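Side-chain contacts in sialidase domain-containing protein (Dyadobacter fermentans, PDB 5HX0), which is of unknown function but carries a BNR repeat-like domain on a six-bladed beta-propeller, the fold of non-viral sialidases, and may therefore act on or bind glycans: residues P79-K82 with V83-E86; A145-P149 with D150-N154; T227-S231 with P232-S236; A283-G286 with D287-C290. All coordinates share one frame; numbering follows the deposited sequence.

How the interactions relate
All four contacts are local, each on a turn, loop or short helix that follows a propeller strand. Interactions 1 and 2 have centres 24 Å apart and do not touch within one chain, yet both meet the second subunit, and across the dimer interface the two meet: the salt-bridged Arg81 and Glu86 of one copy bond to the backbone of 145-149 of the other. Interactions 3 and 4 close hairpins of two successive sheets; their centres lie 15 Å apart and their nearest atoms about 6 Å, and neither touches the other subunit. No active site is established. Glycerol beside Arg148 and Gln230 and tetraethylene glycol beside Asn233 probably come from the crystallisation liquor.

Interaction 1 of 4, residues P79-K82 with V83-E86; sequences PDRK and VFGE
Arg81 and Glu86 lie side by side across a short 3-10 turn, in the loop between strands 71-79 and 97-103 of a propeller sheet, and close it with a two-pronged salt bridge. Followed outward, the arginine first brings CB to 3.4 Å from Glu86 OE1. Its chain then bends at chi2 and chi3, folding CG and CD back past the same oxygen. NE gives a bond to Glu86 OE1 at 2.9 Å; the oxygen lies in the guanidinium plane but is met from above the carboxylate plane. NH2 reaches Glu86 OE2, also at 2.9 Å, on the syn side. The two planes stand 46° apart, so the side-on grip is twisted rather than flat. Over one face of the guanidinium sits Phe84, with CD2 3.7 Å from Arg81 CZ, the ring turned 63° from that plane. At the far corner NH1 forms a salt bridge with Asp93. Arg81 O accepts from Phe84 N and Glu86 N, which arrive from opposite faces of its carbonyl plane. Upstream, Asp80 OD1 takes Lys82 N at 2.9 Å, an Asx turn. The two carboxylates would probably offset the buried guanidinium charge, and the salt bridge holds Arg81 NH2 and Glu86 OE2 where Phe146 O and Arg148 N of the second subunit bond to them, consistent with a role at the dimer interface.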
# COMPACT_ATOMS: atom_id res chain seq x y z
N PRO A 79 -0.96 -0.87 -11.14
CA PRO A 79 -0.98 0.03 -12.30
C PRO A 79 -1.03 -0.77 -13.59
O PRO A 79 -0.37 -1.80 -13.73
CB PRO A 79 0.34 0.80 -12.18
CG PRO A 79 0.67 0.78 -10.72
CD PRO A 79 0.16 -0.57 -10.22
N ASP A 80 -1.88 -0.31 -14.52
CA ASP A 80 -1.67 -0.67 -15.92
C ASP A 80 -0.43 0.08 -16.38
O ASP A 80 -0.42 1.31 -16.36
CB ASP A 80 -2.87 -0.30 -16.78
CG ASP A 80 -2.74 -0.84 -18.22
OD1 ASP A 80 -1.70 -0.60 -18.88
OD2 ASP A 80 -3.68 -1.55 -18.67
N ARG A 81 0.62 -0.66 -16.77
CA ARG A 81 1.92 -0.02 -17.01
C ARG A 81 1.88 0.94 -18.19
O ARG A 81 2.82 1.72 -18.36
CB ARG A 81 3.00 -1.09 -17.22
CG ARG A 81 3.15 -2.10 -16.03
CD ARG A 81 3.53 -1.40 -14.74
NE ARG A 81 4.87 -0.81 -14.86
CZ ARG A 81 5.63 -0.44 -13.82
NH1 ARG A 81 5.19 -0.59 -12.58
NH2 ARG A 81 6.82 0.09 -14.03
N LYS A 82 0.80 0.91 -18.99
CA LYS A 82 0.66 1.93 -20.03
C LYS A 82 0.60 3.34 -19.46
O LYS A 82 0.94 4.29 -20.17
CB LYS A 82 -0.58 1.65 -20.88
CG LYS A 82 -0.36 0.50 -21.87
CD LYS A 82 -1.66 0.08 -22.55
CE LYS A 82 -1.45 -1.10 -23.48
NZ LYS A 82 -2.76 -1.71 -23.88
N VAL A 83 0.20 3.51 -18.20
CA VAL A 83 0.23 4.87 -17.62
C VAL A 83 1.66 5.41 -17.52
O VAL A 83 1.85 6.63 -17.39
CB VAL A 83 -0.44 4.95 -16.24
CG1 VAL A 83 -1.89 4.45 -16.27
CG2 VAL A 83 0.44 4.26 -15.13
N PHE A 84 2.67 4.54 -17.53
CA PHE A 84 4.06 4.96 -17.54
C PHE A 84 4.68 4.92 -18.93
O PHE A 84 5.91 4.95 -19.05
CB PHE A 84 4.88 4.08 -16.61
CG PHE A 84 4.43 4.11 -15.18
CD1 PHE A 84 4.29 5.32 -14.50
CD2 PHE A 84 4.14 2.93 -14.50
CE1 PHE A 84 3.87 5.35 -13.17
CE2 PHE A 84 3.73 2.95 -13.18
CZ PHE A 84 3.60 4.16 -12.51
N GLY A 85 3.87 4.80 -19.98
CA GLY A 85 4.43 4.73 -21.32
C GLY A 85 5.09 3.42 -21.66
O GLY A 85 5.83 3.35 -22.64
N GLU A 86 4.84 2.36 -20.88
CA GLU A 86 5.46 1.08 -21.17
C GLU A 86 4.58 0.28 -22.14
O GLU A 86 3.43 0.62 -22.40
CB GLU A 86 5.72 0.31 -19.87
CG GLU A 86 6.55 1.15 -18.88
CD GLU A 86 6.80 0.48 -17.53
OE1 GLU A 86 6.36 -0.68 -17.32
OE2 GLU A 86 7.45 1.13 -16.68

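Interaction 2 of 4, residues A145-P149 with D150-N154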
# COMPACT_ATOMS: atom_id res chain seq x y z
N ALA A 145 9.07 -9.49 -4.18
CA ALA A 145 9.92 -8.39 -3.76
C ALA A 145 10.77 -7.90 -4.92
O ALA A 145 11.03 -8.64 -5.88
CB ALA A 145 10.80 -8.81 -2.57
N PHE A 146 11.22 -6.65 -4.85
CA PHE A 146 11.96 -6.05 -5.95
C PHE A 146 13.29 -5.57 -5.40
O PHE A 146 13.35 -4.59 -4.67
CB PHE A 146 11.14 -4.92 -6.60
CG PHE A 146 9.89 -5.44 -7.27
CD1 PHE A 146 8.78 -5.78 -6.51
CD2 PHE A 146 9.86 -5.67 -8.63
CE1 PHE A 146 7.62 -6.33 -7.12
CE2 PHE A 146 8.72 -6.20 -9.25
CZ PHE A 146 7.60 -6.52 -8.48
N LEU A 147 14.36 -6.27 -5.77
CA LEU A 147 15.66 -6.07 -5.15
C LEU A 147 16.59 -5.33 -6.08
O LEU A 147 16.44 -5.36 -7.31
CB LEU A 147 16.29 -7.41 -4.75
CG LEU A 147 15.92 -7.98 -3.38
CD1 LEU A 147 14.43 -8.21 -3.27
CD2 LEU A 147 16.69 -9.29 -3.15
N ARG A 148 17.57 -4.66 -5.48
CA ARG A 148 18.62 -3.96 -6.19
C ARG A 148 19.79 -4.91 -6.41
O ARG A 148 19.84 -5.99 -5.82
CB ARG A 148 19.03 -2.72 -5.40
CG ARG A 148 17.93 -1.68 -5.42
CD ARG A 148 18.16 -0.53 -4.44
NE ARG A 148 16.99 0.33 -4.42
CZ ARG A 148 16.62 1.10 -3.40
NH1 ARG A 148 17.33 1.13 -2.27
NH2 ARG A 148 15.52 1.83 -3.50
N PRO A 149 20.74 -4.55 -7.29
CA PRO A 149 21.77 -5.53 -7.69
C PRO A 149 22.56 -6.11 -6.53
O PRO A 149 22.86 -7.31 -6.55
CB PRO A 149 22.67 -4.73 -8.64
CG PRO A 149 21.77 -3.73 -9.24
CD PRO A 149 20.81 -3.33 -8.13
N ASP A 150 22.92 -5.32 -5.52
CA ASP A 150 23.65 -5.90 -4.40
C ASP A 150 22.78 -6.89 -3.62
O ASP A 150 23.29 -7.87 -3.08
CB ASP A 150 24.21 -4.81 -3.48
CG ASP A 150 23.20 -3.72 -3.13
OD1 ASP A 150 22.27 -3.45 -3.93
OD2 ASP A 150 23.36 -3.11 -2.05
N GLY A 151 21.47 -6.66 -3.57
CA GLY A 151 20.59 -7.65 -2.96
C GLY A 151 20.55 -8.94 -3.75
O GLY A 151 20.63 -10.04 -3.17
N MSE A 152 20.42 -8.85 -5.07
CA MSE A 152 20.34 -10.03 -5.90
C MSE A 152 21.58 -10.90 -5.71
O MSE A 152 21.48 -12.12 -5.58
CB MSE A 152 20.19 -9.64 -7.37
CG MSE A 152 18.95 -8.86 -7.68
SE MSE A 152 17.37 -9.95 -7.43
CE MSE A 152 17.88 -11.47 -8.54
N GLU A 153 22.75 -10.25 -5.65
CA GLU A 153 24.01 -10.99 -5.50
C GLU A 153 24.07 -11.78 -4.20
O GLU A 153 24.77 -12.79 -4.13
CB GLU A 153 25.20 -10.04 -5.56
CG GLU A 153 25.42 -9.34 -6.88
CD GLU A 153 26.59 -8.36 -6.82
OE1 GLU A 153 27.62 -8.68 -6.18
OE2 GLU A 153 26.47 -7.25 -7.40
N ASN A 154 23.35 -11.34 -3.16
CA ASN A 154 23.49 -11.94 -1.84
C ASN A 154 22.37 -12.91 -1.49
O ASN A 154 22.36 -13.44 -0.37
CB ASN A 154 23.59 -10.86 -0.77
CG ASN A 154 24.91 -10.12 -0.82
OD1 ASN A 154 24.95 -8.90 -0.97
ND2 ASN A 154 26.01 -10.86 -0.71
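Leu147 and selenomethionine Met152 meet across the start of a short helix, the leucine turning its CB toward the helix and the selenium coming to it at 3.8 Å from CB. The long side chain of Met152 is bent at chi2 and chi3 (-67° and -53°); the bends bring SE beside Leu147 CB, while the methyl end leads away from the loop. On the way its CG passes 3.5 Å from Arg148 O. Further out, the CD2 branch of Leu147 rests 3.9 Å from Gly151 C. Arg148 occupies the N-cap position and its extended side chain leads away from the helix, while CB stays close enough for Asp150 OD1 to approach at 3.6 Å. The carboxylate is folded back there because Asp150 CG stands between its backbone N and carbonyl carbon (chi1 47°). Arg148 O receives Met152 N at 3.0 Å and a weak bond from Gly151 N; Pro149 O takes Glu153 N at 3.1 Å. Arg148 NH2 bonds to Val92 O and Asp150 OD2 to Lys87 N, both of the second subunit, while Arg148 NE meets a glycerol probably from the crystallisation liquor. Leu147 packs on Phe84 of that subunit. Helix 149-154 follows strand 137-145 as a surface excursion; Met152 leans on Val166 of the adjacent strand 165-175, while the loop and helix both face the partner chain.

Interaction 3 of 4, residues T227-S231 with P232-S236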
# COMPACT_ATOMS: atom_id res chain seq x y z
N THR A 227 7.24 -25.69 -4.99
CA THR A 227 8.26 -25.99 -5.99
C THR A 227 9.13 -27.11 -5.43
O THR A 227 9.77 -26.92 -4.39
CB THR A 227 9.13 -24.76 -6.30
OG1 THR A 227 8.33 -23.72 -6.84
CG2 THR A 227 10.24 -25.12 -7.31
N ASP A 228 9.13 -28.26 -6.09
CA ASP A 228 9.88 -29.41 -5.61
C ASP A 228 11.02 -29.82 -6.53
O ASP A 228 11.74 -30.76 -6.21
CB ASP A 228 8.96 -30.61 -5.34
CG ASP A 228 8.12 -31.03 -6.54
OD1 ASP A 228 8.38 -30.64 -7.69
OD2 ASP A 228 7.16 -31.80 -6.28
N ARG A 229 11.22 -29.12 -7.65
CA ARG A 229 12.38 -29.33 -8.51
C ARG A 229 12.69 -27.99 -9.15
O ARG A 229 11.78 -27.23 -9.48
CB ARG A 229 12.12 -30.39 -9.59
CG ARG A 229 13.25 -30.55 -10.60
CD ARG A 229 13.08 -31.81 -11.42
NE ARG A 229 12.05 -31.69 -12.45
CZ ARG A 229 11.40 -32.72 -12.98
NH1 ARG A 229 11.67 -33.96 -12.56
NH2 ARG A 229 10.49 -32.54 -13.92
N GLN A 230 13.98 -27.71 -9.33
CA GLN A 230 14.35 -26.38 -9.81
C GLN A 230 14.54 -26.32 -11.32
O GLN A 230 14.11 -25.35 -11.95
CB GLN A 230 15.62 -25.93 -9.11
CG GLN A 230 16.01 -24.51 -9.43
CD GLN A 230 17.27 -24.09 -8.70
OE1 GLN A 230 17.80 -24.84 -7.88
NE2 GLN A 230 17.75 -22.90 -9.00
N SER A 231 15.19 -27.33 -11.91
CA SER A 231 15.39 -27.34 -13.36
C SER A 231 15.17 -28.73 -13.94
O SER A 231 15.93 -29.66 -13.65
CB SER A 231 16.79 -26.84 -13.73
OG SER A 231 17.00 -25.54 -13.23
N PRO A 232 14.12 -28.89 -14.75
CA PRO A 232 13.17 -27.80 -14.99
C PRO A 232 12.22 -27.60 -13.80
O PRO A 232 12.04 -28.53 -13.01
CB PRO A 232 12.41 -28.27 -16.24
CG PRO A 232 12.41 -29.76 -16.11
CD PRO A 232 13.73 -30.13 -15.44
N ASN A 233 11.67 -26.40 -13.66
CA ASN A 233 10.74 -26.09 -12.57
C ASN A 233 9.60 -27.10 -12.53
O ASN A 233 9.01 -27.45 -13.56
CB ASN A 233 10.19 -24.67 -12.77
CG ASN A 233 9.23 -24.25 -11.68
OD1 ASN A 233 8.02 -24.53 -11.76
ND2 ASN A 233 9.74 -23.58 -10.66
N LYS A 234 9.30 -27.61 -11.33
CA LYS A 234 8.12 -28.44 -11.13
C LYS A 234 7.47 -28.09 -9.80
O LYS A 234 8.17 -27.81 -8.82
CB LYS A 234 8.45 -29.95 -11.17
CG LYS A 234 7.20 -30.83 -11.35
CD LYS A 234 7.58 -32.30 -11.51
CE LYS A 234 8.31 -32.80 -10.29
NZ LYS A 234 7.37 -33.03 -9.12
N THR A 235 6.14 -28.10 -9.78
CA THR A 235 5.38 -27.92 -8.56
C THR A 235 4.47 -29.11 -8.32
O THR A 235 4.06 -29.82 -9.25
CB THR A 235 4.52 -26.62 -8.59
OG1 THR A 235 3.58 -26.66 -9.68
CG2 THR A 235 5.40 -25.38 -8.72
N SER A 236 4.16 -29.32 -7.04
CA SER A 236 3.21 -30.35 -6.60
C SER A 236 2.26 -29.73 -5.58
O SER A 236 2.53 -28.66 -5.03
CB SER A 236 3.95 -31.56 -6.00
OG SER A 236 4.82 -31.11 -4.96
O HOH W 1 9.04 -30.06 -14.96
O HOH W 2 12.42 -23.28 -10.07
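Asp228 and Lys234 form the tight half of this hairpin end, their side chains crossing obliquely so that the ammonium group reaches both carboxylate oxygens. Lys234 NZ lies 3.0 Å from Asp228 OD1, met on the syn side, with a weak second bond to OD2. Two bends, at chi3 and chi4 (61° and 75°), curl the lysine back to this partner. Asp228 OD2 also accepts from Ser236 OG at 2.8 Å, from above the carboxylate plane. Both donors have other partners, Lys234 NZ at Asp258 O and Ser236 OG at His238, so the carboxylate belongs to a wider polar network. The backbone register explains the crowding: Asp228 and Arg229 both face Lys234, a classic beta bulge, with Asp228 N bonded to Lys234 O and Lys234 N to Arg229 O.

Toward the turn the packing gives way to longer and water-mediated links. Arg229 NE bonds to Pro232 O at 3.2 Å with the oxygen in the guanidinium plane, while one face of that group lies over Lys234 CE, 4.1 Å from Arg229 CZ. A water joins Arg229 NH2 to Asn233 O, and a second, 2.8 Å from Asn233 ND2, reaches Gln230 O. At the exposed tip, a cis peptide bond joins Ser231 to Pro232. The turn connects strands 220-229 and 234-242, the middle pair of a four-stranded antiparallel sheet; from it, Thr235 reaches across to Phe263 O on strand 262-270 of the next sheet.

Interaction 4 of 4, residues A283-G286 with D287-C290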
# COMPACT_ATOMS: atom_id res chain seq x y z
N ALA A 283 0.62 -27.85 -15.37
CA ALA A 283 1.56 -27.42 -16.40
C ALA A 283 2.22 -28.67 -16.96
O ALA A 283 2.51 -29.62 -16.22
CB ALA A 283 2.63 -26.45 -15.84
N GLY A 284 2.40 -28.71 -18.28
CA GLY A 284 2.97 -29.88 -18.91
C GLY A 284 1.97 -30.96 -19.25
O GLY A 284 2.38 -32.09 -19.55
N LEU A 285 0.68 -30.67 -19.22
CA LEU A 285 -0.33 -31.66 -19.56
C LEU A 285 -1.40 -31.04 -20.45
O LEU A 285 -2.58 -31.38 -20.35
CB LEU A 285 -0.96 -32.27 -18.30
CG LEU A 285 -1.68 -33.62 -18.42
CD1 LEU A 285 -0.71 -34.71 -18.94
CD2 LEU A 285 -2.26 -34.04 -17.08
N GLY A 286 -1.00 -30.13 -21.33
CA GLY A 286 -1.92 -29.59 -22.32
C GLY A 286 -3.09 -28.85 -21.73
O GLY A 286 -4.20 -28.90 -22.30
N ASP A 287 -2.90 -28.19 -20.58
CA ASP A 287 -3.95 -27.48 -19.85
C ASP A 287 -5.08 -28.41 -19.38
O ASP A 287 -6.21 -27.96 -19.17
CB ASP A 287 -4.53 -26.32 -20.67
CG ASP A 287 -5.28 -25.30 -19.80
OD1 ASP A 287 -4.96 -25.19 -18.60
OD2 ASP A 287 -6.21 -24.63 -20.29
N GLN A 288 -4.79 -29.69 -19.22
CA GLN A 288 -5.81 -30.61 -18.73
C GLN A 288 -6.13 -30.31 -17.27
O GLN A 288 -5.23 -30.26 -16.43
CB GLN A 288 -5.33 -32.05 -18.88
CG GLN A 288 -6.31 -33.08 -18.40
CD GLN A 288 -7.45 -33.30 -19.36
OE1 GLN A 288 -8.51 -33.76 -18.96
NE2 GLN A 288 -7.24 -32.98 -20.63
N ALA A 289 -7.41 -30.12 -16.97
CA ALA A 289 -7.83 -29.89 -15.59
C ALA A 289 -7.92 -31.24 -14.88
O ALA A 289 -8.51 -32.19 -15.40
CB ALA A 289 -9.19 -29.18 -15.58
N CYS A 290 -7.32 -31.34 -13.70
CA CYS A 290 -7.24 -32.63 -13.02
C CYS A 290 -7.94 -32.60 -11.66
O CYS A 290 -8.31 -31.55 -11.14
CB CYS A 290 -5.77 -33.06 -12.85
SG CYS A 290 -5.00 -33.46 -14.45
O HOH W 3 -1.02 -28.52 -18.50
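Leu285 and Gln288 touch across a type I' beta turn within the connection between strands 276-283 and 288-294 of an antiparallel propeller sheet. Their side chains cross obliquely, with Leu285 CG 4.0 Å from Gln288 CB. Beyond that pair, the CD2 branch of the leucine reaches Cys290 SG at 3.8 Å. With its CG opposite the backbone N (chi1 -160°), Leu285 extends along the returning strand, where Trp304 packs on both Leu285 and Cys290. The turn itself is closed by Gln288 N, which bonds to Leu285 O at 3.0 Å.

Positive phi at both central positions is consistent with type I': Gly286 has phi 61° and Asp287 phi 62°. Second-shell residues bond to the turn. Asp287 directs its two carboxylate oxygens to different imidazoles, OD1 to His312 and OD2 to His332. In one of its two conformers Gln288 leads its amide away from the leucine, with OE1 accepting from Gly308 N. Gly286 O in turn takes a bond from Gln310 NE2, so the turn is tied to the loop that follows strand 305-307. Inside the bend, one water accepts from two backbone amides on either side of Gly286, lying 2.8 Å from Leu285 N and 2.8 Å from Asp287 N.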